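Side-chain contacts in Lin1840 protein (Listeria innocua serovar 6a, PDB 4ZOC), which is probably a family 3 beta-glucosidase, splitting terminal beta-D-glucosyl residues from beta-1,2-linked glucan fragments: residues A[568-573]-A[583-588]; A[510-515]-A[594-599]. The protein carries 2 engineered substitutions. All coordinates share one frame; numbering follows the deposited sequence.

Both contacts lie in the family 3 C-terminal region, and three of their four segments belong to the long loop between helix 532-541 and strand 607-611. Interaction 2 fastens the later part of this loop (594-599) to the start of helix 513-517, while interaction 1 ties 568-573 to 583-588 earlier in it. Their centres are 21 Å apart and their nearest atoms about 8 Å, so they do not touch. Their relation to the substrate differs: interaction 1 holds a glucose that is also bound by Glu-473 of the second subunit, apparently contributing to that subunit's sugar pocket, whereas interaction 2 is made within one chain, away from the sugar-binding residues.

Interaction 1 of 2, residues A[568-573]-A[583-588]; sequences LRTGRP and YVSHYL. With BGC (beta-D-glucopyranose), chain E.
Arg-572 and Tyr-583 come together beside a bound glucose and share the work of holding it. The arginine points its guanidinium at two neighbouring hydroxyls: Arg-572 NH1 gives a bent hydrogen bond of 2.7 Å to glucose O3 (131° at the hydrogen). Glucose O4 receives only weak bonds, at 3.1 Å from Arg-572 NH1 and 3.2 Å from Arg-572 NH2. Tyr-583 supplies a flat wall, with sugar atom C4 lying 4.0 Å above one face of its ring, offset toward the rim. Its CB also comes to 3.1 Å from glucose O3, so the same hydroxyl lies against both NH1 and the base of the tyrosine side chain. The reach of Arg-572 comes from a chain extended from CG to NE.

Away from the sugar, the two segments of the loop are tied through their backbones. Ser-585 N bonds to Arg-572 O at 2.8 Å, with a nearly linear 170° at the hydrogen. Thr-570 braces the arginine from its own side: OG1 donates to Arg-569 O at 2.7 Å and accepts from Arg-572 N at 3.1 Å, the latter closing an ST turn.

The second subunit supplies further partners: its Glu-276 forms a salt bridge with Arg-572 NE, its Trp-271 O accepts from NH2, and its Glu-204 O holds Ser-585 OG. Glu-473 of that subunit binds the same glucose. Arg-572 is therefore at once a sugar ligand and an interface residue, its charge probably balanced by Glu-276, which is consistent with a sugar site shared across the dimer interface.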
ATOM      1  N   LEU A 568     -12.574   1.893   5.813  1.00  7.46           N
ATOM      2  CA  LEU A 568     -13.681   0.982   5.648  1.00  7.45           C
ATOM      3  C   LEU A 568     -13.811  -0.014   6.783  1.00  7.21           C
ATOM      4  O   LEU A 568     -12.885  -0.342   7.513  1.00  7.48           O
ATOM      5  CB  LEU A 568     -13.615   0.252   4.306  1.00  6.82           C
ATOM      6  CG  LEU A 568     -13.425   1.133   3.032  1.00  8.23           C
ATOM      7  CD1 LEU A 568     -13.578   0.246   1.809  1.00  8.16           C
ATOM      8  CD2 LEU A 568     -14.399   2.282   2.965  1.00  8.54           C
ATOM      9  N   ARG A 569     -15.010  -0.519   6.935  1.00  8.12           N
ATOM     10  CA  ARG A 569     -15.343  -1.384   8.023  1.00  8.06           C
ATOM     11  C   ARG A 569     -14.775  -2.789   7.959  1.00  8.40           C
ATOM     12  O   ARG A 569     -14.525  -3.365   9.010  1.00  8.09           O
ATOM     13  CB  ARG A 569     -16.917  -1.415   8.219  1.00 10.68           C
ATOM     14  CG  ARG A 569     -17.307  -1.911   9.584  1.00 15.78           C
ATOM     15  CD  ARG A 569     -18.571  -1.202  10.075  1.00 18.12           C
ATOM     16  NE  ARG A 569     -18.935  -1.717  11.379  1.00 23.15           N
ATOM     17  CZ  ARG A 569     -19.681  -2.806  11.581  1.00 22.90           C
ATOM     18  NH1 ARG A 569     -20.173  -3.531  10.573  1.00 26.84           N
ATOM     19  NH2 ARG A 569     -19.914  -3.197  12.810  1.00 23.11           N
ATOM     20  N   THR A 570     -14.650  -3.342   6.728  1.00  7.12           N
ATOM     21  CA  THR A 570     -14.405  -4.713   6.434  1.00  7.77           C
ATOM     22  C   THR A 570     -15.655  -5.579   6.755  1.00  8.22           C
ATOM     23  O   THR A 570     -16.584  -5.136   7.418  1.00  8.55           O
ATOM     24  CB  THR A 570     -13.143  -5.338   7.092  1.00  7.48           C
ATOM     25  OG1 THR A 570     -13.454  -5.798   8.409  1.00  9.04           O
ATOM     26  CG2 THR A 570     -11.973  -4.319   7.187  1.00  8.05           C
ATOM     27  N   GLY A 571     -15.611  -6.809   6.265  1.00  6.86           N
ATOM     28  CA  GLY A 571     -16.641  -7.788   6.614  1.00  8.73           C
ATOM     29  C   GLY A 571     -16.531  -8.357   7.998  1.00  9.31           C
ATOM     30  O   GLY A 571     -17.467  -9.023   8.441  1.00  9.24           O
ATOM     31  N   ARG A 572     -15.366  -8.173   8.654  1.00  8.24           N
ATOM     32  CA  ARG A 572     -15.070  -8.743   9.986  1.00  8.36           C
ATOM     33  C   ARG A 572     -14.386  -7.700  10.896  1.00  8.33           C
ATOM     34  O   ARG A 572     -13.282  -7.927  11.430  1.00  8.32           O
ATOM     35  CB  ARG A 572     -14.247 -10.029   9.868  1.00  8.17           C
ATOM     36  CG  ARG A 572     -14.933 -11.128   9.073  1.00 11.00           C
ATOM     37  CD  ARG A 572     -14.016 -12.326   9.039  1.00 10.75           C
ATOM     38  NE  ARG A 572     -14.730 -13.481   8.458  1.00 10.35           N
ATOM     39  CZ  ARG A 572     -14.466 -14.735   8.710  1.00 11.62           C
ATOM     40  NH1 ARG A 572     -13.415 -15.133   9.470  1.00  9.85           N
ATOM     41  NH2 ARG A 572     -15.204 -15.619   8.098  1.00 12.74           N
ATOM     42  N   PRO A 573     -15.089  -6.592  11.201  1.00  8.03           N
ATOM     43  CA  PRO A 573     -14.530  -5.577  12.110  1.00 10.88           C
ATOM     44  C   PRO A 573     -14.319  -6.090  13.479  1.00 12.49           C
ATOM     45  O   PRO A 573     -15.070  -6.965  13.957  1.00 12.62           O
ATOM     46  CB  PRO A 573     -15.599  -4.493  12.126  1.00 10.50           C
ATOM     47  CG  PRO A 573     -16.850  -5.207  11.827  1.00 10.91           C
ATOM     48  CD  PRO A 573     -16.479  -6.271  10.847  1.00  9.81           C
ATOM     49  N   TYR A 583     -10.652 -14.805  14.328  1.00 11.74           N
ATOM     50  CA  TYR A 583     -11.070 -14.696  12.955  1.00 11.08           C
ATOM     51  C   TYR A 583     -11.791 -13.299  12.768  1.00 11.78           C
ATOM     52  O   TYR A 583     -12.910 -13.197  12.280  1.00 13.18           O
ATOM     53  CB  TYR A 583     -11.922 -15.922  12.513  1.00 11.26           C
ATOM     54  CG  TYR A 583     -11.050 -17.115  12.401  1.00 12.97           C
ATOM     55  CD1 TYR A 583     -10.063 -17.189  11.428  1.00 16.12           C
ATOM     56  CD2 TYR A 583     -11.082 -18.131  13.348  1.00 18.27           C
ATOM     57  CE1 TYR A 583      -9.182 -18.230  11.380  1.00 16.80           C
ATOM     58  CE2 TYR A 583     -10.177 -19.143  13.306  1.00 18.74           C
ATOM     59  CZ  TYR A 583      -9.254 -19.190  12.318  1.00 18.14           C
ATOM     60  OH  TYR A 583      -8.367 -20.252  12.249  1.00 26.43           O
ATOM     61  N   VAL A 584     -11.083 -12.236  13.125  1.00  9.25           N
ATOM     62  CA  VAL A 584     -11.552 -10.833  12.880  1.00  9.43           C
ATOM     63  C   VAL A 584     -10.391 -10.056  12.335  1.00  8.43           C
ATOM     64  O   VAL A 584      -9.274 -10.543  12.369  1.00  9.75           O
ATOM     65  CB  VAL A 584     -12.124 -10.143  14.171  1.00 13.02           C
ATOM     66  CG1 VAL A 584     -13.299 -10.916  14.720  1.00 16.33           C
ATOM     67  CG2 VAL A 584     -11.066  -9.904  15.235  1.00 14.39           C
ATOM     68  N   SER A 585     -10.640  -8.873  11.812  1.00  8.38           N
ATOM     69  CA  SER A 585      -9.585  -8.046  11.267  1.00  7.87           C
ATOM     70  C   SER A 585      -8.718  -7.438  12.391  1.00  8.69           C
ATOM     71  O   SER A 585      -9.165  -6.583  13.123  1.00 10.37           O
ATOM     72  CB  SER A 585     -10.246  -6.928  10.481  1.00  6.04           C
ATOM     73  OG  SER A 585      -9.247  -6.124   9.812  1.00  5.60           O
ATOM     74  N   HIS A 586      -7.501  -7.961  12.565  1.00  8.87           N
ATOM     75  CA  HIS A 586      -6.613  -7.500  13.555  1.00  9.13           C
ATOM     76  C   HIS A 586      -5.203  -7.915  13.219  1.00  6.97           C
ATOM     77  O   HIS A 586      -5.006  -8.758  12.338  1.00  6.90           O
ATOM     78  CB  HIS A 586      -6.991  -8.050  14.953  1.00 10.12           C
ATOM     79  CG  HIS A 586      -6.617  -9.492  15.200  1.00  9.83           C
ATOM     80  ND1 HIS A 586      -7.175 -10.527  14.490  1.00 11.34           N
ATOM     81  CD2 HIS A 586      -5.761 -10.066  16.095  1.00 10.81           C
ATOM     82  CE1 HIS A 586      -6.672 -11.680  14.927  1.00 10.07           C
ATOM     83  NE2 HIS A 586      -5.822 -11.435  15.900  1.00 10.76           N
ATOM     84  N   TYR A 587      -4.251  -7.341  13.934  1.00  6.48           N
ATOM     85  CA  TYR A 587      -2.899  -7.810  13.912  1.00  6.22           C
ATOM     86  C   TYR A 587      -2.590  -8.667  15.171  1.00  6.74           C
ATOM     87  O   TYR A 587      -3.017  -8.384  16.276  1.00  7.81           O
ATOM     88  CB  TYR A 587      -1.883  -6.684  13.943  1.00  6.88           C
ATOM     89  CG  TYR A 587      -1.840  -5.800  12.698  1.00  7.68           C
ATOM     90  CD1 TYR A 587      -1.134  -6.203  11.540  1.00  7.57           C
ATOM     91  CD2 TYR A 587      -2.506  -4.574  12.692  1.00  7.55           C
ATOM     92  CE1 TYR A 587      -1.110  -5.372  10.424  1.00  8.82           C
ATOM     93  CE2 TYR A 587      -2.507  -3.757  11.592  1.00  7.64           C
ATOM     94  CZ  TYR A 587      -1.773  -4.153  10.463  1.00  9.19           C
ATOM     95  OH  TYR A 587      -1.764  -3.313   9.378  1.00  8.46           O
ATOM     96  N   LEU A 588      -1.695  -9.614  15.013  1.00  6.70           N
ATOM     97  CA  LEU A 588      -1.240 -10.393  16.193  1.00  7.80           C
ATOM     98  C   LEU A 588      -0.359  -9.588  17.172  1.00  8.60           C
ATOM     99  O   LEU A 588      -0.350  -9.895  18.366  1.00  9.93           O
ATOM    100  CB  LEU A 588      -0.523 -11.627  15.736  1.00  8.48           C
ATOM    101  CG  LEU A 588      -1.219 -12.639  14.867  1.00  7.42           C
ATOM    102  CD1 LEU A 588      -0.222 -13.750  14.559  1.00  9.71           C
ATOM    103  CD2 LEU A 588      -2.489 -13.164  15.530  1.00  9.95           C
TER
HETATM  104  C2  BGC E 803     -14.142 -19.724  11.425  1.00 20.56           C
HETATM  105  C3  BGC E 803     -14.186 -18.663  10.290  1.00 16.62           C
HETATM  106  C4  BGC E 803     -13.038 -18.867   9.276  1.00 15.60           C
HETATM  107  C5  BGC E 803     -13.105 -20.302   8.792  1.00 17.34           C
HETATM  108  C6  BGC E 803     -11.930 -20.672   7.918  1.00 19.96           C
HETATM  109  C1  BGC E 803     -14.175 -21.122  10.845  1.00 19.45           C
HETATM  110  O1  BGC E 803     -13.990 -22.065  11.907  1.00 20.90           O
HETATM  111  O2  BGC E 803     -15.220 -19.654  12.371  1.00 24.20           O
HETATM  112  O3  BGC E 803     -14.070 -17.351  10.879  1.00 18.72           O
HETATM  113  O4  BGC E 803     -13.047 -17.951   8.129  1.00 14.52           O
HETATM  114  O5  BGC E 803     -13.146 -21.267   9.883  1.00 20.13           O
HETATM  115  O6  BGC E 803     -10.673 -20.415   8.586  1.00 21.77           O

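Interaction 2 of 2, residues A[510-515]-A[594-599]; sequences LEVKEL and PFYPFG
Tyr-596, whose ring packs against Val-512, is anchored at its far end by a hydrogen bond between OH and OE2 of Glu-379. Between the two segments themselves the contact is apolar. The valine reaches the tyrosine with one methyl, CG2, which stands 3.6 Å from Tyr-596 CE2, the two side chains crossing at about a right angle. Val-512 CG2 also meets Phe-595, 4.1 Å from its CD2, and so touches both rings.

Phe-595 carries the largest share of the contact. With CG anti to the backbone N (chi1 -168°), its ring extends to the first turn of the helix and presents one face to Lys-513, whose CA makes a CH-pi contact 3.9 Å from the ring centroid and 20° off the normal. The lysine's CB comes over the same face, 3.6 Å from Phe-595 CE1, before its extended chain carries the ammonium end away; only the aliphatic part of the residue is used here. Next door, Phe-595 CD2 rests 3.5 Å above the plane of the Tyr-596 ring, so the two consecutive aromatics brace each other.

Phe-595 and Tyr-596 both face Phe-554, forming a classic beta bulge. Both rings also touch Ala-516 of helix 513-517, and Val-512 leans on Leu-504 of strand 500-505; the contact thus seats the 594-599 loop against the start of that helix, beside the mixed sheet to which strands 500-505 and 376-380 belong.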
ATOM      1  N   LEU A 510       5.811  10.039  13.334  1.00  6.68           N
ATOM      2  CA  LEU A 510       6.922   9.156  13.699  1.00  6.69           C
ATOM      3  C   LEU A 510       6.353   8.124  14.672  1.00  5.54           C
ATOM      4  O   LEU A 510       5.277   8.355  15.274  1.00  5.37           O
ATOM      5  CB  LEU A 510       8.051   9.919  14.376  1.00  6.29           C
ATOM      6  CG  LEU A 510       8.879  10.759  13.398  1.00  5.43           C
ATOM      7  CD1 LEU A 510       9.562  11.811  14.246  1.00  5.93           C
ATOM      8  CD2 LEU A 510       9.784   9.939  12.482  1.00  6.01           C
ATOM      9  N   GLU A 511       7.124   7.098  14.930  1.00  5.73           N
ATOM     10  CA  GLU A 511       6.832   6.163  16.038  1.00  6.64           C
ATOM     11  C   GLU A 511       7.193   6.822  17.399  1.00  6.58           C
ATOM     12  O   GLU A 511       8.371   7.019  17.744  1.00 10.01           O
ATOM     13  CB  GLU A 511       7.630   4.877  15.894  1.00  6.81           C
ATOM     14  CG  GLU A 511       7.413   4.080  14.625  1.00  6.83           C
ATOM     15  CD  GLU A 511       8.161   2.740  14.591  1.00  7.54           C
ATOM     16  OE1 GLU A 511       8.716   2.284  15.654  1.00  7.77           O
ATOM     17  OE2 GLU A 511       8.196   2.141  13.494  1.00  8.58           O
ATOM     18  N   VAL A 512       6.180   7.248  18.123  1.00  7.84           N
ATOM     19  CA  VAL A 512       6.417   7.995  19.314  1.00  6.39           C
ATOM     20  C   VAL A 512       6.032   7.255  20.601  1.00  7.76           C
ATOM     21  O   VAL A 512       6.123   7.851  21.735  1.00  8.24           O
ATOM     22  CB  VAL A 512       5.817   9.410  19.260  1.00  6.53           C
ATOM     23  CG1 VAL A 512       6.400  10.215  18.110  1.00  6.95           C
ATOM     24  CG2 VAL A 512       4.290   9.363  19.300  1.00  6.44           C
ATOM     25  N   LYS A 513       5.558   6.006  20.491  1.00  7.94           N
ATOM     26  CA  LYS A 513       5.129   5.282  21.658  1.00  8.92           C
ATOM     27  C   LYS A 513       6.250   5.285  22.775  1.00  9.77           C
ATOM     28  O   LYS A 513       5.962   5.582  23.975  1.00 10.27           O
ATOM     29  CB  LYS A 513       4.701   3.859  21.303  1.00  9.05           C
ATOM     30  CG  LYS A 513       4.497   2.917  22.495  1.00 10.50           C
ATOM     31  CD  LYS A 513       3.953   1.538  22.059  1.00 15.63           C
ATOM     32  CE  LYS A 513       3.587   0.780  23.369  1.00 17.64           C
ATOM     33  NZ  LYS A 513       2.811  -0.391  23.047  1.00 24.49           N
ATOM     34  N   GLU A 514       7.489   5.045  22.368  1.00  9.29           N
ATOM     35  CA  GLU A 514       8.618   4.978  23.349  1.00 11.30           C
ATOM     36  C   GLU A 514       8.904   6.335  23.932  1.00 13.11           C
ATOM     37  O   GLU A 514       9.381   6.420  25.063  1.00 17.89           O
ATOM     38  CB  GLU A 514       9.870   4.440  22.704  1.00 11.08           C
ATOM     39  CG  GLU A 514       9.690   2.988  22.306  1.00 13.24           C
ATOM     40  CD  GLU A 514      10.695   2.556  21.267  1.00 17.62           C
ATOM     41  OE1 GLU A 514      11.888   2.870  21.406  1.00 18.17           O
ATOM     42  OE2 GLU A 514      10.290   1.880  20.302  1.00 21.92           O
ATOM     43  N   LEU A 515       8.533   7.432  23.242  1.00  9.15           N
ATOM     44  CA  LEU A 515       8.733   8.754  23.807  1.00  8.58           C
ATOM     45  C   LEU A 515       7.650   9.089  24.796  1.00  9.12           C
ATOM     46  O   LEU A 515       7.934   9.575  25.861  1.00 13.08           O
ATOM     47  CB  LEU A 515       8.804   9.789  22.676  1.00  8.17           C
ATOM     48  CG  LEU A 515       9.887   9.510  21.637  1.00  9.92           C
ATOM     49  CD1 LEU A 515       9.853  10.537  20.529  1.00 10.62           C
ATOM     50  CD2 LEU A 515      11.297   9.395  22.163  1.00 10.25           C
ATOM     51  N   PRO A 594      -4.358   3.531  15.473  1.00  8.32           N
ATOM     52  CA  PRO A 594      -3.079   4.220  15.488  1.00  6.86           C
ATOM     53  C   PRO A 594      -2.737   4.628  16.933  1.00  7.93           C
ATOM     54  O   PRO A 594      -3.622   4.617  17.807  1.00  7.51           O
ATOM     55  CB  PRO A 594      -3.336   5.462  14.590  1.00  6.24           C
ATOM     56  CG  PRO A 594      -4.793   5.715  14.800  1.00  7.47           C
ATOM     57  CD  PRO A 594      -5.437   4.343  14.940  1.00  7.91           C
ATOM     58  N   PHE A 595      -1.473   4.918  17.192  1.00  9.81           N
ATOM     59  CA  PHE A 595      -1.079   5.347  18.519  1.00  8.53           C
ATOM     60  C   PHE A 595      -1.820   6.616  18.912  1.00  7.44           C
ATOM     61  O   PHE A 595      -2.295   6.789  20.044  1.00  6.61           O
ATOM     62  CB  PHE A 595       0.437   5.497  18.630  1.00  9.10           C
ATOM     63  CG  PHE A 595       0.890   5.648  20.056  1.00  9.70           C
ATOM     64  CD1 PHE A 595       0.936   4.528  20.857  1.00  9.62           C
ATOM     65  CD2 PHE A 595       1.279   6.881  20.575  1.00  8.01           C
ATOM     66  CE1 PHE A 595       1.290   4.630  22.159  1.00 11.36           C
ATOM     67  CE2 PHE A 595       1.660   7.006  21.880  1.00 11.39           C
ATOM     68  CZ  PHE A 595       1.667   5.849  22.675  1.00 12.43           C
ATOM     69  N   TYR A 596      -1.914   7.550  17.990  1.00  7.82           N
ATOM     70  CA  TYR A 596      -2.804   8.717  18.150  1.00  7.91           C
ATOM     71  C   TYR A 596      -3.599   8.967  16.848  1.00  7.14           C
ATOM     72  O   TYR A 596      -3.066   8.800  15.740  1.00  7.23           O
ATOM     73  CB  TYR A 596      -2.001  10.015  18.381  1.00  9.11           C
ATOM     74  CG  TYR A 596      -1.084  10.029  19.621  1.00  8.31           C
ATOM     75  CD1 TYR A 596      -1.636   9.957  20.885  1.00  8.32           C
ATOM     76  CD2 TYR A 596       0.299  10.266  19.516  1.00  7.94           C
ATOM     77  CE1 TYR A 596      -0.846  10.040  22.010  1.00  9.44           C
ATOM     78  CE2 TYR A 596       1.097  10.385  20.638  1.00  8.32           C
ATOM     79  CZ  TYR A 596       0.517  10.248  21.891  1.00  8.95           C
ATOM     80  OH  TYR A 596       1.301  10.363  23.051  1.00 10.98           O
ATOM     81  N   PRO A 597      -4.875   9.275  16.980  1.00  7.66           N
ATOM     82  CA  PRO A 597      -5.754   9.393  15.833  1.00  7.88           C
ATOM     83  C   PRO A 597      -5.969  10.806  15.323  1.00  7.09           C
ATOM     84  O   PRO A 597      -5.654  11.750  15.974  1.00  7.53           O
ATOM     85  CB  PRO A 597      -7.067   8.825  16.371  1.00  8.64           C
ATOM     86  CG  PRO A 597      -7.060   9.333  17.805  1.00  7.97           C
ATOM     87  CD  PRO A 597      -5.650   9.220  18.251  1.00  7.92           C
ATOM     88  N   PHE A 598      -6.577  10.869  14.136  1.00  6.49           N
ATOM     89  CA  PHE A 598      -6.972  12.056  13.494  1.00  7.16           C
ATOM     90  C   PHE A 598      -7.863  12.860  14.517  1.00  8.06           C
ATOM     91  O   PHE A 598      -8.801  12.324  15.113  1.00  9.53           O
ATOM     92  CB  PHE A 598      -7.792  11.757  12.281  1.00  7.52           C
ATOM     93  CG  PHE A 598      -8.192  13.010  11.498  1.00  9.36           C
ATOM     94  CD1 PHE A 598      -7.332  13.566  10.550  1.00  7.34           C
ATOM     95  CD2 PHE A 598      -9.403  13.633  11.740  1.00  8.80           C
ATOM     96  CE1 PHE A 598      -7.693  14.699   9.843  1.00  8.58           C
ATOM     97  CE2 PHE A 598      -9.794  14.793  11.034  1.00  9.23           C
ATOM     98  CZ  PHE A 598      -8.935  15.310  10.084  1.00  7.84           C
ATOM     99  N   GLY A 599      -7.600  14.141  14.593  1.00  8.08           N
ATOM    100  CA  GLY A 599      -8.408  15.100  15.335  1.00  7.90           C
ATOM    101  C   GLY A 599      -8.076  15.122  16.832  1.00  7.69           C
ATOM    102  O   GLY A 599      -8.680  15.866  17.536  1.00  8.87           O
TER